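4-hydroxy-3-methylbut-2-enyl diphosphate reductase (PDB 3DNF) catalyses the final step of the non-mevalonate isoprenoid pathway, converting (E)-4-hydroxy-3-methylbut-2-enyl diphosphate into isopentenyl and dimethylallyl diphosphate with an iron-sulfur cluster. Local coordinates at residues N194-S197 with L198-S202; E169-F172 with K173-G177; R226-Y229 with I230-L234; Y239-T243 with A244-Q248. All coordinates share one frame; numbering follows the deposited sequence.

Contact 1 (N194-S197 with L198-S202); sequences NATS and LRQES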
# COMPACT_ATOMS: atom_id res chain seq x y z
N ASN B 194 13.29 -12.45 -3.01
CA ASN B 194 12.93 -13.43 -1.97
C ASN B 194 14.11 -14.21 -1.37
O ASN B 194 13.90 -15.07 -0.49
CB ASN B 194 11.84 -14.41 -2.44
CG ASN B 194 12.28 -15.27 -3.64
OD1 ASN B 194 13.43 -15.25 -4.08
ND2 ASN B 194 11.33 -16.03 -4.18
N ALA B 195 15.34 -13.93 -1.82
CA ALA B 195 16.52 -14.72 -1.38
C ALA B 195 16.65 -14.80 0.14
O ALA B 195 16.98 -15.87 0.68
CB ALA B 195 17.81 -14.19 -1.97
N THR B 196 16.39 -13.69 0.84
CA THR B 196 16.51 -13.69 2.31
C THR B 196 15.41 -14.51 2.99
O THR B 196 15.68 -15.25 3.93
CB THR B 196 16.57 -12.27 2.91
OG1 THR B 196 17.72 -11.59 2.38
CG2 THR B 196 16.71 -12.33 4.44
N SER B 197 14.18 -14.37 2.49
CA SER B 197 13.03 -15.14 2.97
C SER B 197 13.25 -16.64 2.79
O SER B 197 13.05 -17.41 3.73
CB SER B 197 11.77 -14.69 2.23
OG SER B 197 10.61 -15.27 2.81
N LEU B 198 13.68 -17.06 1.59
CA LEU B 198 13.94 -18.47 1.32
C LEU B 198 14.96 -19.05 2.31
O LEU B 198 14.73 -20.09 2.92
CB LEU B 198 14.42 -18.68 -0.13
CG LEU B 198 13.52 -18.39 -1.35
CD1 LEU B 198 14.36 -18.34 -2.62
CD2 LEU B 198 12.41 -19.42 -1.49
N ARG B 199 16.09 -18.35 2.45
CA ARG B 199 17.15 -18.74 3.38
C ARG B 199 16.62 -18.92 4.82
O ARG B 199 16.92 -19.93 5.47
CB ARG B 199 18.30 -17.72 3.32
CG ARG B 199 19.64 -18.28 3.70
CD ARG B 199 20.72 -17.20 3.74
NE ARG B 199 21.24 -16.80 2.42
CZ ARG B 199 21.01 -15.61 1.87
NH1 ARG B 199 20.27 -14.72 2.50
NH2 ARG B 199 21.51 -15.31 0.67
N GLN B 200 15.81 -17.97 5.28
CA GLN B 200 15.22 -18.04 6.62
C GLN B 200 14.20 -19.17 6.80
O GLN B 200 14.21 -19.86 7.82
CB GLN B 200 14.61 -16.68 7.00
CG GLN B 200 15.65 -15.58 7.17
CD GLN B 200 15.06 -14.20 7.39
OE1 GLN B 200 13.85 -14.00 7.31
NE2 GLN B 200 15.92 -13.24 7.68
N GLU B 201 13.32 -19.36 5.81
CA GLU B 201 12.29 -20.41 5.89
C GLU B 201 12.87 -21.82 5.80
O GLU B 201 12.32 -22.77 6.39
CB GLU B 201 11.23 -20.22 4.80
CG GLU B 201 10.47 -18.88 4.85
CD GLU B 201 9.90 -18.54 6.24
OE1 GLU B 201 9.40 -19.44 6.94
OE2 GLU B 201 9.95 -17.35 6.61
N SER B 202 13.97 -21.96 5.07
CA SER B 202 14.70 -23.21 4.99
C SER B 202 15.33 -23.58 6.33
O SER B 202 15.38 -24.76 6.69
CB SER B 202 15.77 -23.13 3.89
OG SER B 202 16.49 -24.35 3.77
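Gln200 runs back alongside Thr196, one turn earlier in the same helix, and each part of its side chain finds a piece of that residue. CB begins the contact 3.6 Å from Thr196 O. The next carbon, CG, is nearer, 3.3 Å from the same Thr196 O, because chi1 of -67° holds it beside its own backbone N. The chain then runs extended, and CD comes 3.9 Å from Thr196 CG2. At the tip, the amide NE2 lies 3.5 Å from Thr196 CG2, a contact of nitrogen with methyl and no polar bond. The two side chains thus lie side by side and point the same way, while Gln200 N donates to Thr196 O at 3.0 Å beneath them.

On another side of this first turn, Leu198 N gives Asn194 O a nearly straight bond of 2.9 Å (174° at the hydrogen). Above that bond the Asn194 amide meets the leucine obliquely, its OD1 3.5 Å from Leu198 CD1. Arg199 bends at chi3, which brings its guanidinium back along the helix until Ala195 O stands over one face, 3.9 Å from NH1. The polar end of the arginine is held elsewhere: NH2 bonds Gly11 O, and NE also has a partner outside the two segments.

The turn opens helix 195-206 beside the iron-sulfur site, where Ala195 touches both the cluster and Cys13. Along the same helix, Thr196 and Gln200 pack on Asn223, and Arg199 on Leu227, so helix 222-234 lies against this flank.

Contact 2 (E169-F172 with K173-G177); sequences EEFF and KEVVG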
# COMPACT_ATOMS: atom_id res chain seq x y z
N GLU B 169 10.07 -6.26 4.12
CA GLU B 169 8.67 -6.26 3.67
C GLU B 169 7.77 -5.45 4.57
O GLU B 169 6.83 -4.80 4.11
CB GLU B 169 8.13 -7.68 3.60
CG GLU B 169 8.75 -8.56 2.49
CD GLU B 169 7.95 -9.85 2.30
OE1 GLU B 169 7.31 -10.32 3.25
OE2 GLU B 169 7.97 -10.42 1.19
N GLU B 170 8.03 -5.49 5.88
CA GLU B 170 7.19 -4.75 6.80
C GLU B 170 7.13 -3.25 6.53
O GLU B 170 6.06 -2.66 6.52
CB GLU B 170 7.62 -5.00 8.24
CG GLU B 170 6.65 -5.89 8.98
CD GLU B 170 6.83 -5.81 10.48
OE1 GLU B 170 7.99 -5.71 10.94
OE2 GLU B 170 5.81 -5.86 11.20
N PHE B 171 8.29 -2.65 6.28
CA PHE B 171 8.29 -1.22 5.94
C PHE B 171 7.73 -0.91 4.56
O PHE B 171 7.01 0.06 4.37
CB PHE B 171 9.68 -0.60 6.16
CG PHE B 171 9.70 0.89 5.95
CD1 PHE B 171 8.94 1.74 6.75
CD2 PHE B 171 10.47 1.43 4.93
CE1 PHE B 171 8.94 3.11 6.53
CE2 PHE B 171 10.49 2.81 4.71
CZ PHE B 171 9.73 3.65 5.52
N PHE B 172 8.02 -1.79 3.63
CA PHE B 172 7.50 -1.60 2.27
C PHE B 172 5.97 -1.62 2.29
O PHE B 172 5.34 -0.77 1.70
CB PHE B 172 8.00 -2.72 1.41
CG PHE B 172 7.67 -2.55 -0.03
CD1 PHE B 172 8.26 -1.50 -0.77
CD2 PHE B 172 6.71 -3.37 -0.64
CE1 PHE B 172 7.95 -1.33 -2.09
CE2 PHE B 172 6.41 -3.21 -1.99
CZ PHE B 172 7.02 -2.17 -2.71
N LYS B 173 5.40 -2.56 3.05
CA LYS B 173 3.94 -2.70 3.19
C LYS B 173 3.31 -1.41 3.78
O LYS B 173 2.27 -0.94 3.31
CB LYS B 173 3.59 -3.95 4.01
CG LYS B 173 2.15 -4.03 4.42
CD LYS B 173 1.84 -5.31 5.14
CE LYS B 173 0.40 -5.31 5.57
NZ LYS B 173 0.13 -6.52 6.38
N GLU B 174 3.98 -0.85 4.80
CA GLU B 174 3.56 0.38 5.45
C GLU B 174 3.59 1.59 4.52
O GLU B 174 2.61 2.37 4.52
CB GLU B 174 4.43 0.64 6.71
CG GLU B 174 4.16 1.96 7.42
CD GLU B 174 2.83 1.99 8.14
OE1 GLU B 174 2.23 0.91 8.34
OE2 GLU B 174 2.37 3.10 8.51
N VAL B 175 4.70 1.75 3.79
CA VAL B 175 4.88 2.86 2.84
C VAL B 175 3.82 2.80 1.73
O VAL B 175 3.20 3.82 1.38
CB VAL B 175 6.30 2.86 2.16
CG1 VAL B 175 6.34 3.94 1.03
CG2 VAL B 175 7.35 3.14 3.18
N VAL B 176 3.65 1.62 1.15
CA VAL B 176 2.66 1.45 0.09
C VAL B 176 1.24 1.81 0.58
O VAL B 176 0.53 2.57 -0.07
CB VAL B 176 2.70 0.01 -0.49
CG1 VAL B 176 1.44 -0.28 -1.35
CG2 VAL B 176 4.02 -0.25 -1.27
N GLY B 177 0.85 1.29 1.73
CA GLY B 177 -0.48 1.52 2.27
C GLY B 177 -0.68 2.99 2.59
O GLY B 177 -1.71 3.56 2.26
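Val175 N donates to Phe171 O at 2.9 Å, nearly straight at 169°, and this i-to-i+4 bond sets the phenylalanine one turn before the valine. The same oxygen is also touched by a methyl, Val175 CG2, at 3.3 Å. That methyl does the main work of the contact, because it sits over a face of the Phe171 ring, 3.6 Å from the centroid and 21° off the normal. It is shifted toward the far rim, so its nearest ring atom is CZ, at 3.4 Å from Val175 CG2. A chi1 of -175° at Phe171 places CG beside the carbonyl carbon and sends the ring forward along the helix to the valine.

Phe172 and Val176 repeat the pattern one residue on: Val176 CG2 lies 3.9 Å from the centroid of the Phe172 ring, again over a face. Their backbone link, Val176 N to Phe172 O, measures 3.0 Å.

Both rings reach Val119; Phe172 goes on to Ile161 and Val188, and Val176 meets Val176 of the second subunit. The charges of Lys173 and Glu174 are answered between chains, by Glu174 of the second subunit and Lys173 of the second subunit respectively. The CH-pi contacts therefore hold each ring against the valine one turn on, leaving an apolar flank that meets the strands, while the reciprocal intersubunit bridges give the dimer contact an electrostatic component.

Contact 3 (R226-Y229 with I230-L234); sequences RLYY and ISKEL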
# COMPACT_ATOMS: atom_id res chain seq x y z
N ARG B 226 20.30 -12.99 12.15
CA ARG B 226 18.87 -13.26 12.15
C ARG B 226 18.66 -14.75 11.95
O ARG B 226 17.80 -15.34 12.60
CB ARG B 226 18.16 -12.47 11.07
CG ARG B 226 16.76 -12.00 11.45
CD ARG B 226 16.48 -10.68 10.73
NE ARG B 226 15.09 -10.24 10.83
CZ ARG B 226 14.56 -9.29 10.07
NH1 ARG B 226 15.30 -8.67 9.16
NH2 ARG B 226 13.28 -8.94 10.22
N LEU B 227 19.46 -15.35 11.06
CA LEU B 227 19.48 -16.80 10.86
C LEU B 227 19.79 -17.53 12.17
O LEU B 227 19.13 -18.53 12.49
CB LEU B 227 20.50 -17.21 9.79
CG LEU B 227 20.12 -17.20 8.31
CD1 LEU B 227 21.24 -17.87 7.50
CD2 LEU B 227 18.77 -17.88 8.05
N TYR B 228 20.77 -17.03 12.93
CA TYR B 228 21.03 -17.58 14.26
C TYR B 228 19.82 -17.51 15.20
O TYR B 228 19.40 -18.54 15.73
CB TYR B 228 22.27 -16.96 14.92
CG TYR B 228 22.43 -17.35 16.38
CD1 TYR B 228 22.81 -18.65 16.74
CD2 TYR B 228 22.17 -16.43 17.40
CE1 TYR B 228 22.95 -19.01 18.08
CE2 TYR B 228 22.31 -16.79 18.73
CZ TYR B 228 22.69 -18.08 19.05
OH TYR B 228 22.83 -18.44 20.36
N TYR B 229 19.25 -16.32 15.38
CA TYR B 229 18.13 -16.13 16.31
C TYR B 229 16.91 -16.98 15.96
O TYR B 229 16.33 -17.63 16.82
CB TYR B 229 17.70 -14.66 16.37
CG TYR B 229 18.69 -13.74 17.03
CD1 TYR B 229 19.24 -12.67 16.32
CD2 TYR B 229 19.08 -13.93 18.36
CE1 TYR B 229 20.15 -11.82 16.91
CE2 TYR B 229 19.99 -13.07 18.96
CZ TYR B 229 20.52 -12.02 18.22
OH TYR B 229 21.42 -11.15 18.79
N ILE B 230 16.55 -16.96 14.67
CA ILE B 230 15.42 -17.76 14.16
C ILE B 230 15.60 -19.24 14.50
O ILE B 230 14.64 -19.90 14.92
CB ILE B 230 15.22 -17.51 12.63
CG1 ILE B 230 13.94 -18.16 12.10
CG2 ILE B 230 16.39 -18.01 11.81
CD1 ILE B 230 13.72 -17.89 10.61
N SER B 231 16.82 -19.74 14.35
CA SER B 231 17.16 -21.13 14.62
C SER B 231 17.19 -21.43 16.13
O SER B 231 16.62 -22.42 16.57
CB SER B 231 18.50 -21.48 13.98
OG SER B 231 18.87 -22.83 14.28
N LYS B 232 17.86 -20.55 16.88
CA LYS B 232 18.01 -20.64 18.34
C LYS B 232 16.65 -20.67 19.04
O LYS B 232 16.51 -21.23 20.13
CB LYS B 232 18.87 -19.46 18.83
CG LYS B 232 19.10 -19.38 20.33
CD LYS B 232 20.11 -20.42 20.80
CE LYS B 232 20.27 -20.36 22.31
NZ LYS B 232 21.48 -21.25 22.74
N GLU B 233 15.65 -20.05 18.41
CA GLU B 233 14.28 -20.03 18.90
C GLU B 233 13.58 -21.38 18.72
O GLU B 233 12.70 -21.74 19.51
CB GLU B 233 13.51 -18.94 18.16
CG GLU B 233 12.06 -18.78 18.56
CD GLU B 233 11.33 -17.77 17.69
OE1 GLU B 233 12.00 -16.93 17.05
OE2 GLU B 233 10.08 -17.82 17.67
N LEU B 234 13.95 -22.12 17.67
CA LEU B 234 13.31 -23.40 17.35
C LEU B 234 14.13 -24.62 17.78
O LEU B 234 13.61 -25.74 17.80
CB LEU B 234 12.99 -23.49 15.85
CG LEU B 234 12.07 -22.44 15.23
CD1 LEU B 234 12.13 -22.53 13.71
CD2 LEU B 234 10.64 -22.58 15.74
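Tyr228 and Lys232 supply the main side-chain contact, and it is a CH-pi one. Lys232 CB lies over a face of the tyrosine ring, 4.2 Å from the centroid and 16° off the normal. Beyond CB the lysine kinks at chi2 (75°) and then runs alongside the ring in the same direction as the tyrosine. Its methylene CD consequently reaches the phenol end, 3.4 Å from Tyr228 OH. The aliphatic part of the lysine, and not its ammonium group, covers the ring: NZ is 3.9 Å from Tyr228 OH and makes its hydrogen bond instead to Pro236 O, further along the chain.

Backbone hydrogen bonds form the second group. Ile230 N donates to Arg226 O at 2.9 Å, and Lys232 N to Tyr228 O at 2.8 Å. The latter bond joins the same two residues as the CH-pi contact, so the ring and the lysine methylenes pack together beside it. Glu233 N meets Tyr229 O at 3.0 Å, but the angle at the hydrogen falls to 140°, a more bent bond than the other two.

The segments belong to helix 222-234, the crossover between parallel strands 212-216 and 238-241. Leu227 packs on Ile215 and Ser231 on Met213 of the first strand, with Val203 of helix 195-206 touching Leu227, Ile230 and Ser231. Tyr228 turns instead to Thr238 and His240, lying against the outer strand of the sheet.

Contact 4 (Y239-T243 with A244-Q248); sequences YHIET and AEELQ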
# COMPACT_ATOMS: atom_id res chain seq x y z
N TYR B 239 24.35 -22.91 17.10
CA TYR B 239 25.59 -22.23 17.40
C TYR B 239 25.93 -21.43 16.19
O TYR B 239 25.87 -21.94 15.07
CB TYR B 239 26.68 -23.24 17.73
CG TYR B 239 26.33 -24.14 18.90
CD1 TYR B 239 25.75 -25.39 18.70
CD2 TYR B 239 26.55 -23.73 20.22
CE1 TYR B 239 25.41 -26.22 19.77
CE2 TYR B 239 26.22 -24.54 21.30
CZ TYR B 239 25.65 -25.79 21.07
OH TYR B 239 25.32 -26.60 22.14
N HIS B 240 26.25 -20.16 16.40
CA HIS B 240 26.73 -19.34 15.30
C HIS B 240 28.27 -19.35 15.26
O HIS B 240 28.92 -19.22 16.30
CB HIS B 240 26.19 -17.91 15.42
CG HIS B 240 26.89 -16.94 14.53
ND1 HIS B 240 27.82 -16.03 15.00
CD2 HIS B 240 26.84 -16.76 13.19
CE1 HIS B 240 28.30 -15.33 13.99
NE2 HIS B 240 27.72 -15.75 12.88
N ILE B 241 28.85 -19.54 14.07
CA ILE B 241 30.31 -19.57 13.92
C ILE B 241 30.77 -18.84 12.64
O ILE B 241 30.02 -18.77 11.67
CB ILE B 241 30.89 -21.02 13.92
CG1 ILE B 241 30.30 -21.85 12.77
CG2 ILE B 241 30.64 -21.72 15.26
CD1 ILE B 241 31.16 -23.05 12.39
N GLU B 242 31.99 -18.31 12.67
CA GLU B 242 32.61 -17.67 11.51
C GLU B 242 33.56 -18.61 10.77
O GLU B 242 33.77 -18.48 9.55
CB GLU B 242 33.35 -16.40 11.93
CG GLU B 242 32.45 -15.22 12.23
CD GLU B 242 33.22 -13.97 12.61
OE1 GLU B 242 34.30 -14.10 13.24
OE2 GLU B 242 32.75 -12.86 12.28
N THR B 243 34.13 -19.56 11.50
CA THR B 243 35.10 -20.51 10.97
C THR B 243 34.85 -21.90 11.55
O THR B 243 34.36 -22.03 12.68
CB THR B 243 36.57 -20.06 11.30
OG1 THR B 243 36.79 -18.75 10.78
CG2 THR B 243 37.60 -21.00 10.69
N ALA B 244 35.19 -22.94 10.79
CA ALA B 244 35.21 -24.32 11.29
C ALA B 244 36.04 -24.50 12.57
O ALA B 244 35.80 -25.43 13.35
CB ALA B 244 35.71 -25.27 10.20
N GLU B 245 37.01 -23.60 12.78
CA GLU B 245 37.86 -23.59 13.99
C GLU B 245 37.04 -23.51 15.27
O GLU B 245 37.45 -24.01 16.31
CB GLU B 245 38.85 -22.42 13.96
CG GLU B 245 39.92 -22.48 12.87
CD GLU B 245 40.73 -23.77 12.90
OE1 GLU B 245 40.99 -24.32 11.81
OE2 GLU B 245 41.11 -24.23 14.00
N GLU B 246 35.88 -22.86 15.18
CA GLU B 246 35.03 -22.63 16.35
C GLU B 246 34.18 -23.83 16.75
O GLU B 246 33.69 -23.89 17.89
CB GLU B 246 34.16 -21.39 16.12
CG GLU B 246 34.97 -20.14 15.85
CD GLU B 246 34.11 -18.98 15.41
OE1 GLU B 246 33.22 -18.55 16.18
OE2 GLU B 246 34.33 -18.48 14.29
N LEU B 247 34.03 -24.79 15.84
CA LEU B 247 33.26 -26.02 16.09
C LEU B 247 33.81 -26.82 17.27
O LEU B 247 34.85 -27.48 17.16
CB LEU B 247 33.22 -26.90 14.84
CG LEU B 247 32.37 -26.44 13.66
CD1 LEU B 247 32.72 -27.19 12.38
CD2 LEU B 247 30.87 -26.56 13.98
N GLN B 248 33.11 -26.75 18.39
CA GLN B 248 33.51 -27.47 19.60
C GLN B 248 33.08 -28.92 19.50
O GLN B 248 31.90 -29.20 19.27
CB GLN B 248 32.90 -26.83 20.85
CG GLN B 248 33.38 -25.41 21.13
CD GLN B 248 32.64 -24.75 22.28
OE1 GLN B 248 32.38 -23.55 22.25
NE2 GLN B 248 32.29 -25.54 23.29
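From Ile241 the backbone leaves the strand, turns helical at Glu242, is extended again at Thr243, and then closes a 3-10 turn in which Glu246 N donates to Thr243 O at 3.0 Å. This turn follows strand 238-241, the outermost strand within this chain of a parallel alpha/beta sheet.

Glu246 returns the bond through its side chain. Extended beyond CG, it carries its carboxylate back under the start of the turn, where OE2 accepts from two successive amides: Glu242 N at 2.9 Å and Thr243 N at 3.0 Å. Both bonds are bent, at 144° and 135° at the hydrogen, and both come from the same face, more than 40° out of the carboxylate plane. The two donors would be expected to stabilise the negative charge, while Glu242 OE1, 4.5 Å from Glu246 OE2, would probably work against it; Glu242 OE2 has its own donor in Lys219 N.

On the apolar side, Ile241 CG2 touches Glu246 CB at 3.6 Å as the two chains pass in opposite directions. Val274 of helix 268-281 packs on both Ile241 and Leu247, which meet at about a right angle, Ile241 CD1 lying 3.8 Å from Leu247 CG.

Overall arrangement
Contacts 1, 3 and 4 form a touching series. Helices 195-206 and 222-234 meet between contacts 1 and 3, whose centres are 13 Å apart, with Gln200 O 3.4 Å from Ile230 CD1. Contact 3 passes on to contact 4 through Tyr228 CD1 and His240 CB, 3.7 Å apart. Contact 2 belongs to a different sheet and lies against the second subunit; its centre is 19 Å from that of contact 1. Distance to the cluster separates contacts 1 to 3: about 4 Å from the side chain of Ala195, against about 12 Å for Glu169 and Leu227. Asn223, predicted to bind the substrate, lies about 4 Å, side chain to side chain, from both Gln200 and Arg226.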